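Local coordinates for toll-like receptor 13 (Mus musculus, PDB 4Z0C), which recognises and binds bacterial 23S ribosomal RNA and signals through MYD88 and TRAF6 to activate NF-kappa-B and the inflammatory response, at residues I317-D321 and S322-A326; K269-C272 and H273-N277; T389-N393 and L394-G398; I238-E241 and N242-A245. All coordinates share one frame; numbering follows the deposited sequence.

Contact 1 (I317-D321 and S322-A326); sequences IYLND and SEFNA. With NAG (2-acetamido-2-deoxy-beta-D-glucopyranose), chain P.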
loop_
_atom_site.group_PDB
_atom_site.type_symbol
_atom_site.label_atom_id
_atom_site.label_comp_id
_atom_site.label_asym_id
_atom_site.label_seq_id
_atom_site.Cartn_x
_atom_site.Cartn_y
_atom_site.Cartn_z
ATOM N N ILE A 317 -28.120 15.577 19.618
ATOM C CA ILE A 317 -28.228 15.441 18.171
ATOM C C ILE A 317 -28.080 16.807 17.484
ATOM O O ILE A 317 -27.473 16.928 16.423
ATOM C CB ILE A 317 -29.547 14.761 17.790
ATOM C CG1 ILE A 317 -29.655 13.422 18.523
ATOM C CG2 ILE A 317 -29.662 14.585 16.242
ATOM C CD1 ILE A 317 -30.877 12.599 18.151
ATOM N N TYR A 318 -28.658 17.834 18.079
ATOM C CA TYR A 318 -28.368 19.207 17.678
ATOM C C TYR A 318 -28.215 20.126 18.898
ATOM O O TYR A 318 -28.775 19.868 19.975
ATOM C CB TYR A 318 -29.421 19.758 16.718
ATOM C CG TYR A 318 -30.835 19.743 17.248
ATOM C CD1 TYR A 318 -31.667 18.649 17.037
ATOM C CD2 TYR A 318 -31.348 20.837 17.943
ATOM C CE1 TYR A 318 -32.966 18.639 17.518
ATOM C CE2 TYR A 318 -32.649 20.837 18.431
ATOM C CZ TYR A 318 -33.446 19.736 18.220
ATOM O OH TYR A 318 -34.724 19.735 18.709
ATOM N N LEU A 319 -27.435 21.186 18.723
ATOM C CA LEU A 319 -27.298 22.218 19.732
ATOM C C LEU A 319 -27.461 23.568 19.062
ATOM O O LEU A 319 -26.565 24.045 18.386
ATOM C CB LEU A 319 -25.941 22.111 20.437
ATOM C CG LEU A 319 -25.782 20.904 21.361
ATOM C CD1 LEU A 319 -24.306 20.572 21.559
ATOM C CD2 LEU A 319 -26.447 21.179 22.702
ATOM N N ASN A 320 -28.617 24.185 19.238
ATOM C CA ASN A 320 -28.864 25.458 18.580
ATOM C C ASN A 320 -29.623 26.436 19.456
ATOM O O ASN A 320 -30.280 27.336 18.947
ATOM C CB ASN A 320 -29.594 25.238 17.245
ATOM C CG ASN A 320 -30.964 24.583 17.413
ATOM O OD1 ASN A 320 -31.270 24.010 18.460
ATOM N ND2 ASN A 320 -31.789 24.662 16.363
ATOM N N ASP A 321 -29.511 26.277 20.774
ATOM C CA ASP A 321 -30.396 27.003 21.679
ATOM C C ASP A 321 -29.770 27.435 23.005
ATOM O O ASP A 321 -30.239 27.040 24.079
ATOM C CB ASP A 321 -31.631 26.153 21.965
ATOM C CG ASP A 321 -32.787 26.970 22.437
ATOM O OD1 ASP A 321 -32.862 28.158 22.057
ATOM O OD2 ASP A 321 -33.595 26.431 23.216
ATOM N N SER A 322 -28.686 28.203 22.928
ATOM C CA SER A 322 -28.097 28.814 24.114
ATOM C C SER A 322 -27.723 27.844 25.237
ATOM O O SER A 322 -27.644 28.248 26.390
ATOM C CB SER A 322 -29.025 29.917 24.640
ATOM O OG SER A 322 -29.359 30.826 23.603
ATOM N N GLU A 323 -27.483 26.577 24.903
ATOM C CA GLU A 323 -27.166 25.547 25.909
ATOM C C GLU A 323 -26.005 25.874 26.844
ATOM O O GLU A 323 -26.002 25.475 28.013
ATOM C CB GLU A 323 -26.912 24.187 25.248
ATOM C CG GLU A 323 -28.183 23.418 24.885
ATOM C CD GLU A 323 -28.810 23.850 23.565
ATOM O OE1 GLU A 323 -30.011 23.549 23.367
ATOM O OE2 GLU A 323 -28.120 24.497 22.737
ATOM N N PHE A 324 -24.997 26.558 26.318
ATOM C CA PHE A 324 -23.773 26.788 27.072
ATOM C C PHE A 324 -23.644 28.215 27.553
ATOM O O PHE A 324 -22.660 28.562 28.210
ATOM C CB PHE A 324 -22.542 26.392 26.225
ATOM C CG PHE A 324 -22.483 24.929 25.912
ATOM C CD1 PHE A 324 -21.976 24.032 26.848
ATOM C CD2 PHE A 324 -22.957 24.442 24.698
ATOM C CE1 PHE A 324 -21.928 22.671 26.583
ATOM C CE2 PHE A 324 -22.917 23.088 24.420
ATOM C CZ PHE A 324 -22.400 22.195 25.361
ATOM N N ASN A 325 -24.636 29.044 27.245
ATOM C CA ASN A 325 -24.501 30.476 27.508
ATOM C C ASN A 325 -24.405 30.882 28.981
ATOM O O ASN A 325 -23.876 31.950 29.299
ATOM C CB ASN A 325 -25.532 31.297 26.733
ATOM C CG ASN A 325 -25.240 31.318 25.236
ATOM O OD1 ASN A 325 -24.116 31.028 24.806
ATOM N ND2 ASN A 325 -26.245 31.659 24.437
ATOM N N ALA A 326 -24.905 30.037 29.877
ATOM C CA ALA A 326 -24.755 30.302 31.304
ATOM C C ALA A 326 -23.426 29.737 31.817
ATOM O O ALA A 326 -23.182 29.667 33.024
ATOM C CB ALA A 326 -25.929 29.734 32.087
HETATM C C1 NAG P . -33.048 23.974 16.569
HETATM C C2 NAG P . -34.086 25.089 16.379
HETATM C C3 NAG P . -35.503 24.540 16.175
HETATM C C4 NAG P . -35.527 23.450 15.114
HETATM C C5 NAG P . -34.503 22.360 15.441
HETATM C C6 NAG P . -34.428 21.300 14.330
HETATM C C7 NAG P . -33.835 27.299 17.477
HETATM C C8 NAG P . -34.361 28.096 18.633
HETATM N N2 NAG P . -34.046 25.978 17.532
HETATM O O3 NAG P . -36.408 25.559 15.791
HETATM O O4 NAG P . -36.838 22.915 15.025
HETATM O O5 NAG P . -33.202 22.890 15.663
HETATM O O6 NAG P . -33.820 21.784 13.145
HETATM O O7 NAG P . -33.253 27.872 16.558
#
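The carboxylate of Glu323 turns back over the bend to meet Asp321 and Leu319. Its OE2 accepts the backbone N-H of Asp321, with N to OE2 3.0 Å and an N-H...O angle of 149°. The donor comes in on the syn side, 21° out of the carboxylate plane. A bend at chi2 (82°) folds the Glu323 chain so that its end reaches this amide. OE1 rests 3.4 Å from Asp321 CB. On the apolar side, Leu319 runs obliquely across the Glu323 chain, and its CD2 touches Glu323 CG at 3.6 Å. Leu319 CD1 reaches the edge of the Phe324 ring, 4.1 Å from CE2. A type I turn from Ser322 to Asn325 follows strand 318-319 here, in leucine-rich repeat 12. Nearby, Asn320 ND2 carries an N-linked GlcNAc, and the sugar O5 lies over one face of the Tyr318 ring. Asp321 OD2 forms a salt bridge with Lys297 of helix 293-302, and Glu323 OE2 also bonds Thr347 OG1, in the loop after strand 342-343. The buried carboxylate of Glu323 thus has two hydrogen-bond partners on OE2. These bonds probably offset the cost of burying a charge near Asp321 and fix how the carboxylate is turned.

Contact 2 (K269-C272 and H273-N277); sequences KTVC and HLLGN
Val271 CG1 packs against Leu275 CD2 at 3.6 Å, one helical turn further on. The two side chains lie side by side and point the same way. Val271 sets CG1 anti to its own backbone N (chi1 178°), and this carries the methyl forward to Leu275. The carbonyl of Val271 serves the same neighbour, since Leu275 N bonds Val271 O at 2.9 Å with a nearly straight N-H...O angle of 172°. Leu275 CB sits close beside that oxygen, 3.4 Å away. Similar bonds link His273 N to Lys269 O at 3.0 Å and Leu274 N to Thr270 O at 3.2 Å. The run is therefore ordinary alpha-helix. Gly276 N still reaches Cys272 O at 2.8 Å, with the donor tilted from the carbonyl plane. Beyond it, Asn277 N bonds Leu274 O, and Asn277 ND2 adds a weak bond to His273 O. His273 and Gly276 lie on the exposed side, while Val271, Leu274 and Leu275 are buried. Helix 268-275 connects strand 253-255 to strand 283-285 in the leucine-rich repeat solenoid. Leu274 and Leu275 both lie against Met254 of strand 253-255, and Leu275 also touches Leu281. A disulfide from Cys272 to Cys302 ties this helix to the end of helix 293-302.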
loop_
_atom_site.group_PDB
_atom_site.type_symbol
_atom_site.label_atom_id
_atom_site.label_comp_id
_atom_site.label_asym_id
_atom_site.label_seq_id
_atom_site.Cartn_x
_atom_site.Cartn_y
_atom_site.Cartn_z
ATOM N N LYS A 269 -31.285 17.562 39.422
ATOM C CA LYS A 269 -31.593 18.201 40.693
ATOM C C LYS A 269 -30.653 17.656 41.768
ATOM O O LYS A 269 -30.040 18.421 42.510
ATOM C CB LYS A 269 -33.068 18.000 41.056
ATOM C CG LYS A 269 -33.689 19.128 41.885
ATOM C CD LYS A 269 -35.219 18.982 41.983
ATOM C CE LYS A 269 -35.711 18.777 43.412
ATOM N NZ LYS A 269 -37.075 18.161 43.457
ATOM N N THR A 270 -30.518 16.337 41.823
ATOM C CA THR A 270 -29.562 15.715 42.723
ATOM C C THR A 270 -28.143 16.200 42.435
ATOM O O THR A 270 -27.433 16.663 43.322
ATOM C CB THR A 270 -29.551 14.204 42.547
ATOM O OG1 THR A 270 -30.893 13.703 42.604
ATOM C CG2 THR A 270 -28.655 13.553 43.628
ATOM N N VAL A 271 -27.747 16.097 41.172
ATOM C CA VAL A 271 -26.411 16.480 40.744
ATOM C C VAL A 271 -26.098 17.935 41.122
ATOM O O VAL A 271 -25.061 18.218 41.707
ATOM C CB VAL A 271 -26.216 16.242 39.210
ATOM C CG1 VAL A 271 -24.847 16.683 38.778
ATOM C CG2 VAL A 271 -26.412 14.759 38.866
ATOM N N CYS A 272 -26.996 18.854 40.801
ATOM C CA CYS A 272 -26.749 20.259 41.094
ATOM C C CYS A 272 -26.694 20.543 42.602
ATOM O O CYS A 272 -25.941 21.420 43.046
ATOM C CB CYS A 272 -27.796 21.148 40.429
ATOM S SG CYS A 272 -27.538 21.424 38.670
ATOM N N HIS A 273 -27.480 19.807 43.385
ATOM C CA HIS A 273 -27.450 20.007 44.840
ATOM C C HIS A 273 -26.062 19.699 45.395
ATOM O O HIS A 273 -25.583 20.371 46.310
ATOM C CB HIS A 273 -28.522 19.184 45.584
ATOM C CG HIS A 273 -28.487 19.370 47.068
ATOM N ND1 HIS A 273 -28.678 20.599 47.667
ATOM C CD2 HIS A 273 -28.222 18.501 48.074
ATOM C CE1 HIS A 273 -28.558 20.472 48.976
ATOM N NE2 HIS A 273 -28.280 19.209 49.249
ATOM N N LEU A 274 -25.425 18.682 44.824
ATOM C CA LEU A 274 -24.054 18.330 45.173
ATOM C C LEU A 274 -23.069 19.353 44.617
ATOM O O LEU A 274 -22.377 20.043 45.370
ATOM C CB LEU A 274 -23.706 16.941 44.628
ATOM C CG LEU A 274 -22.264 16.459 44.783
ATOM C CD1 LEU A 274 -21.851 16.461 46.259
ATOM C CD2 LEU A 274 -22.103 15.084 44.171
ATOM N N LEU A 275 -23.026 19.440 43.290
ATOM C CA LEU A 275 -22.035 20.235 42.566
ATOM C C LEU A 275 -22.092 21.727 42.909
ATOM O O LEU A 275 -21.060 22.410 42.917
ATOM C CB LEU A 275 -22.212 20.038 41.054
ATOM C CG LEU A 275 -21.330 18.999 40.361
ATOM C CD1 LEU A 275 -21.161 17.732 41.194
ATOM C CD2 LEU A 275 -21.904 18.671 38.995
ATOM N N GLY A 276 -23.303 22.228 43.160
ATOM C CA GLY A 276 -23.505 23.633 43.469
ATOM C C GLY A 276 -22.824 24.093 44.748
ATOM O O GLY A 276 -22.588 25.290 44.938
ATOM N N ASN A 277 -22.494 23.149 45.622
ATOM C CA ASN A 277 -21.819 23.472 46.884
ATOM C C ASN A 277 -20.335 23.118 46.937
ATOM O O ASN A 277 -19.764 22.993 48.020
ATOM C CB ASN A 277 -22.549 22.830 48.051
ATOM C CG ASN A 277 -23.876 23.499 48.337
ATOM O OD1 ASN A 277 -23.945 24.717 48.517
ATOM N ND2 ASN A 277 -24.945 22.714 48.321
#

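Contact 3 (T389-N393 and L394-G398); sequences TELNN and LAFSG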
loop_
_atom_site.group_PDB
_atom_site.type_symbol
_atom_site.label_atom_id
_atom_site.label_comp_id
_atom_site.label_asym_id
_atom_site.label_seq_id
_atom_site.Cartn_x
_atom_site.Cartn_y
_atom_site.Cartn_z
ATOM N N THR A 389 -17.415 15.924 3.686
ATOM C CA THR A 389 -16.744 15.783 2.396
ATOM C C THR A 389 -16.174 17.115 1.932
ATOM O O THR A 389 -15.264 17.150 1.104
ATOM C CB THR A 389 -17.673 15.235 1.310
ATOM O OG1 THR A 389 -18.741 16.163 1.074
ATOM C CG2 THR A 389 -18.231 13.878 1.718
ATOM N N GLU A 390 -16.693 18.203 2.490
ATOM C CA GLU A 390 -16.323 19.540 2.039
ATOM C C GLU A 390 -16.365 20.554 3.183
ATOM O O GLU A 390 -17.207 20.469 4.073
ATOM C CB GLU A 390 -17.280 19.983 0.921
ATOM C CG GLU A 390 -16.643 20.022 -0.458
ATOM C CD GLU A 390 -17.626 20.335 -1.571
ATOM O OE1 GLU A 390 -17.451 21.375 -2.237
ATOM O OE2 GLU A 390 -18.571 19.541 -1.780
ATOM N N LEU A 391 -15.461 21.522 3.145
ATOM C CA LEU A 391 -15.440 22.580 4.148
ATOM C C LEU A 391 -16.310 23.783 3.793
ATOM O O LEU A 391 -16.061 24.455 2.790
ATOM C CB LEU A 391 -14.007 23.060 4.342
ATOM C CG LEU A 391 -13.148 22.022 5.034
ATOM C CD1 LEU A 391 -11.712 22.540 5.154
ATOM C CD2 LEU A 391 -13.760 21.704 6.398
ATOM N N ASN A 392 -17.305 24.080 4.624
ATOM C CA ASN A 392 -18.018 25.348 4.495
ATOM C C ASN A 392 -17.188 26.449 5.111
ATOM O O ASN A 392 -17.215 26.628 6.328
ATOM C CB ASN A 392 -19.390 25.322 5.172
ATOM C CG ASN A 392 -20.071 26.698 5.150
ATOM O OD1 ASN A 392 -19.748 27.550 4.307
ATOM N ND2 ASN A 392 -20.977 26.936 6.102
ATOM N N ASN A 393 -16.492 27.200 4.263
ATOM C CA ASN A 393 -15.514 28.202 4.697
ATOM C C ASN A 393 -16.050 29.240 5.685
ATOM O O ASN A 393 -15.314 29.728 6.554
ATOM C CB ASN A 393 -14.926 28.889 3.474
ATOM C CG ASN A 393 -14.482 27.894 2.422
ATOM O OD1 ASN A 393 -14.218 26.727 2.729
ATOM N ND2 ASN A 393 -14.408 28.343 1.172
ATOM N N LEU A 394 -17.334 29.565 5.545
ATOM C CA LEU A 394 -17.978 30.581 6.376
ATOM C C LEU A 394 -18.288 30.132 7.804
ATOM O O LEU A 394 -18.565 30.967 8.663
ATOM C CB LEU A 394 -19.254 31.111 5.711
ATOM C CG LEU A 394 -19.064 32.052 4.525
ATOM C CD1 LEU A 394 -20.419 32.474 4.021
ATOM C CD2 LEU A 394 -18.253 33.270 4.940
ATOM N N ALA A 395 -18.250 28.826 8.055
ATOM C CA ALA A 395 -18.452 28.324 9.412
ATOM C C ALA A 395 -17.297 28.713 10.337
ATOM O O ALA A 395 -17.459 28.767 11.555
ATOM C CB ALA A 395 -18.649 26.817 9.411
ATOM N N PHE A 396 -16.134 29.001 9.760
ATOM C CA PHE A 396 -14.949 29.270 10.563
ATOM C C PHE A 396 -14.550 30.741 10.520
ATOM O O PHE A 396 -13.460 31.120 10.950
ATOM C CB PHE A 396 -13.781 28.388 10.106
ATOM C CG PHE A 396 -14.117 26.923 10.048
ATOM C CD1 PHE A 396 -14.251 26.184 11.208
ATOM C CD2 PHE A 396 -14.280 26.285 8.835
ATOM C CE1 PHE A 396 -14.556 24.840 11.163
ATOM C CE2 PHE A 396 -14.579 24.940 8.786
ATOM C CZ PHE A 396 -14.718 24.218 9.955
ATOM N N SER A 397 -15.455 31.564 10.014
ATOM C CA SER A 397 -15.227 32.996 9.903
ATOM C C SER A 397 -14.847 33.625 11.244
ATOM O O SER A 397 -15.584 33.514 12.230
ATOM C CB SER A 397 -16.469 33.672 9.326
ATOM O OG SER A 397 -16.190 35.013 8.982
ATOM N N GLY A 398 -13.675 34.254 11.281
ATOM C CA GLY A 398 -13.243 35.008 12.446
ATOM C C GLY A 398 -12.530 34.232 13.542
ATOM O O GLY A 398 -12.340 34.750 14.646
#
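The Phe396 ring takes Leu391 CD2 and the carbonyl O of Asn392 obliquely, on the side of its CD2 and CE2 atoms. The ring also meets that of Phe372 with the planes nearly parallel, at about 10°. This pairing of phenylalanines from successive turns is consistent with the phenylalanine spine of leucine-rich repeats, and this segment belongs to repeat 15. Leu391 CD2 stands 4.1 Å from Phe396 CE2, and the two side chains cross at about a right angle. Asn392 O is 3.9 Å from ring atom CD2. The second flat group is the amide of Asn392. Its CG lies anti to the backbone N (chi1 174°), which brings the amide alongside the start of the turn. ND2 passes Ala395 CB at 4.0 Å. The same nitrogen has its stronger partners in the preceding turn of the solenoid, bonding Phe367 O and Asp369 OD1. Backbone bonds knit the turn to its neighbour as well, joining Leu394 with Phe370 and Ala395 with Phe372. Thr389 packs on Val413 of the second subunit, so the start of this segment borders the dimer interface. Within the 3-10 turn, Phe396 N reaches Asn393 O weakly at 3.4 Å. Leu394 N makes another weak bond, 3.4 Å to Asn392 OD1, as in an Asx turn. Ala395 N is held more firmly by Asn392 O at 3.0 Å, its nitrogen standing above the plane of that carbonyl.

Contact 4 (I238-E241 and N242-A245); sequences IKLE and NLSA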
loop_
_atom_site.group_PDB
_atom_site.type_symbol
_atom_site.label_atom_id
_atom_site.label_comp_id
_atom_site.label_asym_id
_atom_site.label_seq_id
_atom_site.Cartn_x
_atom_site.Cartn_y
_atom_site.Cartn_z
ATOM N N ILE A 238 -23.469 4.955 42.338
ATOM C CA ILE A 238 -23.412 5.530 43.669
ATOM C C ILE A 238 -24.631 6.408 43.949
ATOM O O ILE A 238 -25.007 7.247 43.134
ATOM C CB ILE A 238 -22.127 6.357 43.839
ATOM C CG1 ILE A 238 -22.056 6.972 45.228
ATOM C CG2 ILE A 238 -22.032 7.448 42.774
ATOM C CD1 ILE A 238 -20.750 7.657 45.483
ATOM N N LYS A 239 -25.277 6.183 45.084
ATOM C CA LYS A 239 -26.393 7.031 45.486
ATOM C C LYS A 239 -25.847 8.419 45.825
ATOM O O LYS A 239 -25.352 8.641 46.927
ATOM C CB LYS A 239 -27.119 6.417 46.691
ATOM C CG LYS A 239 -28.302 7.228 47.203
ATOM C CD LYS A 239 -29.103 6.463 48.253
ATOM C CE LYS A 239 -30.032 7.390 49.038
ATOM N NZ LYS A 239 -30.745 6.670 50.129
ATOM N N LEU A 240 -25.943 9.350 44.881
ATOM C CA LEU A 240 -25.291 10.654 45.021
ATOM C C LEU A 240 -25.771 11.529 46.192
ATOM O O LEU A 240 -25.058 12.447 46.604
ATOM C CB LEU A 240 -25.359 11.444 43.709
ATOM C CG LEU A 240 -24.253 11.081 42.705
ATOM C CD1 LEU A 240 -24.763 10.163 41.595
ATOM C CD2 LEU A 240 -23.586 12.317 42.131
ATOM N N GLU A 241 -26.959 11.249 46.732
ATOM C CA GLU A 241 -27.447 11.960 47.919
ATOM C C GLU A 241 -26.536 11.736 49.133
ATOM O O GLU A 241 -26.393 12.616 49.985
ATOM C CB GLU A 241 -28.869 11.529 48.266
ATOM C CG GLU A 241 -29.925 12.004 47.283
ATOM C CD GLU A 241 -30.109 11.050 46.120
ATOM O OE1 GLU A 241 -29.541 9.940 46.176
ATOM O OE2 GLU A 241 -30.827 11.403 45.155
ATOM N N ASN A 242 -25.915 10.559 49.198
ATOM C CA ASN A 242 -25.056 10.194 50.319
ATOM C C ASN A 242 -23.641 10.714 50.172
ATOM O O ASN A 242 -22.760 10.414 50.974
ATOM C CB ASN A 242 -25.059 8.685 50.512
ATOM C CG ASN A 242 -26.415 8.167 50.926
ATOM O OD1 ASN A 242 -27.359 8.939 51.073
ATOM N ND2 ASN A 242 -26.526 6.857 51.101
ATOM N N LEU A 243 -23.428 11.500 49.128
ATOM C CA LEU A 243 -22.192 12.238 48.974
ATOM C C LEU A 243 -22.464 13.535 49.708
ATOM O O LEU A 243 -23.592 14.012 49.748
ATOM C CB LEU A 243 -21.917 12.499 47.495
ATOM C CG LEU A 243 -20.563 12.222 46.831
ATOM C CD1 LEU A 243 -19.749 11.130 47.510
ATOM C CD2 LEU A 243 -20.812 11.861 45.374
ATOM N N SER A 244 -21.446 14.099 50.318
ATOM C CA SER A 244 -21.632 15.323 51.074
ATOM C C SER A 244 -20.661 16.419 50.650
ATOM O O SER A 244 -19.454 16.249 50.741
ATOM C CB SER A 244 -21.501 15.027 52.573
ATOM O OG SER A 244 -21.023 16.164 53.271
ATOM N N ALA A 245 -21.194 17.556 50.223
ATOM C CA ALA A 245 -20.355 18.676 49.813
ATOM C C ALA A 245 -19.436 19.186 50.926
ATOM O O ALA A 245 -18.376 19.745 50.657
ATOM C CB ALA A 245 -21.227 19.812 49.288
#
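Leu243 packs its two methyls against different residues of the turn before it. CD1 meets Ile238 CD1 at 4.1 Å, the two side chains crossing at about a right angle. CD2 touches Leu240 CD2 at 4.3 Å. Ile238 reaches forward because CG1 is anti to the backbone N (chi1 180°). On the outer side, the extended Lys239 chain crosses the amide of Asn242. Its CE lies 3.7 Å from OD1, so the aliphatic part of the lysine makes the contact. Two backbone bonds set these positions. Asn242 N donates to Lys239 O at 3.0 Å, and Leu243 N to Leu240 O at 3.2 Å. Both span three residues, and both donors stand above the plane of the carbonyl they meet. Further out, Asn242 ND2 bonds Gln218 O and so fixes the amide from the preceding turn of the solenoid. Ile238 and Leu243 rest on Val220 of strand 220-221. Toward the next repeat, Leu240 and Leu243 touch Leu274 of helix 268-275. This compact 3-10 turn, with Leu243 buried and Leu240 turned to helix 268-275, belongs to the convex part of a leucine-rich repeat, here repeat 9.

How the contacts relate
Going from the N terminus, contact 4 comes first, then contact 2, contact 1 and contact 3. Contacts 4, 1 and 3 each close a short turn, and contact 2 runs along a helix; each is one continuous stretch, so none nests in or crosses another. All four lie between strands of the long parallel array of the leucine-rich repeat solenoid. The helix of contact 2 packs on the turn of contact 4: Thr270 CG2 lies against Glu241 OE2, and Asn277 CB against Ala245 CB. Contact 1 stands apart, its nearest atoms about 11 Å from contact 2, but helix 293-302 bridges them. Contact 3 comes next, with nearest atoms about 12 Å from contact 1.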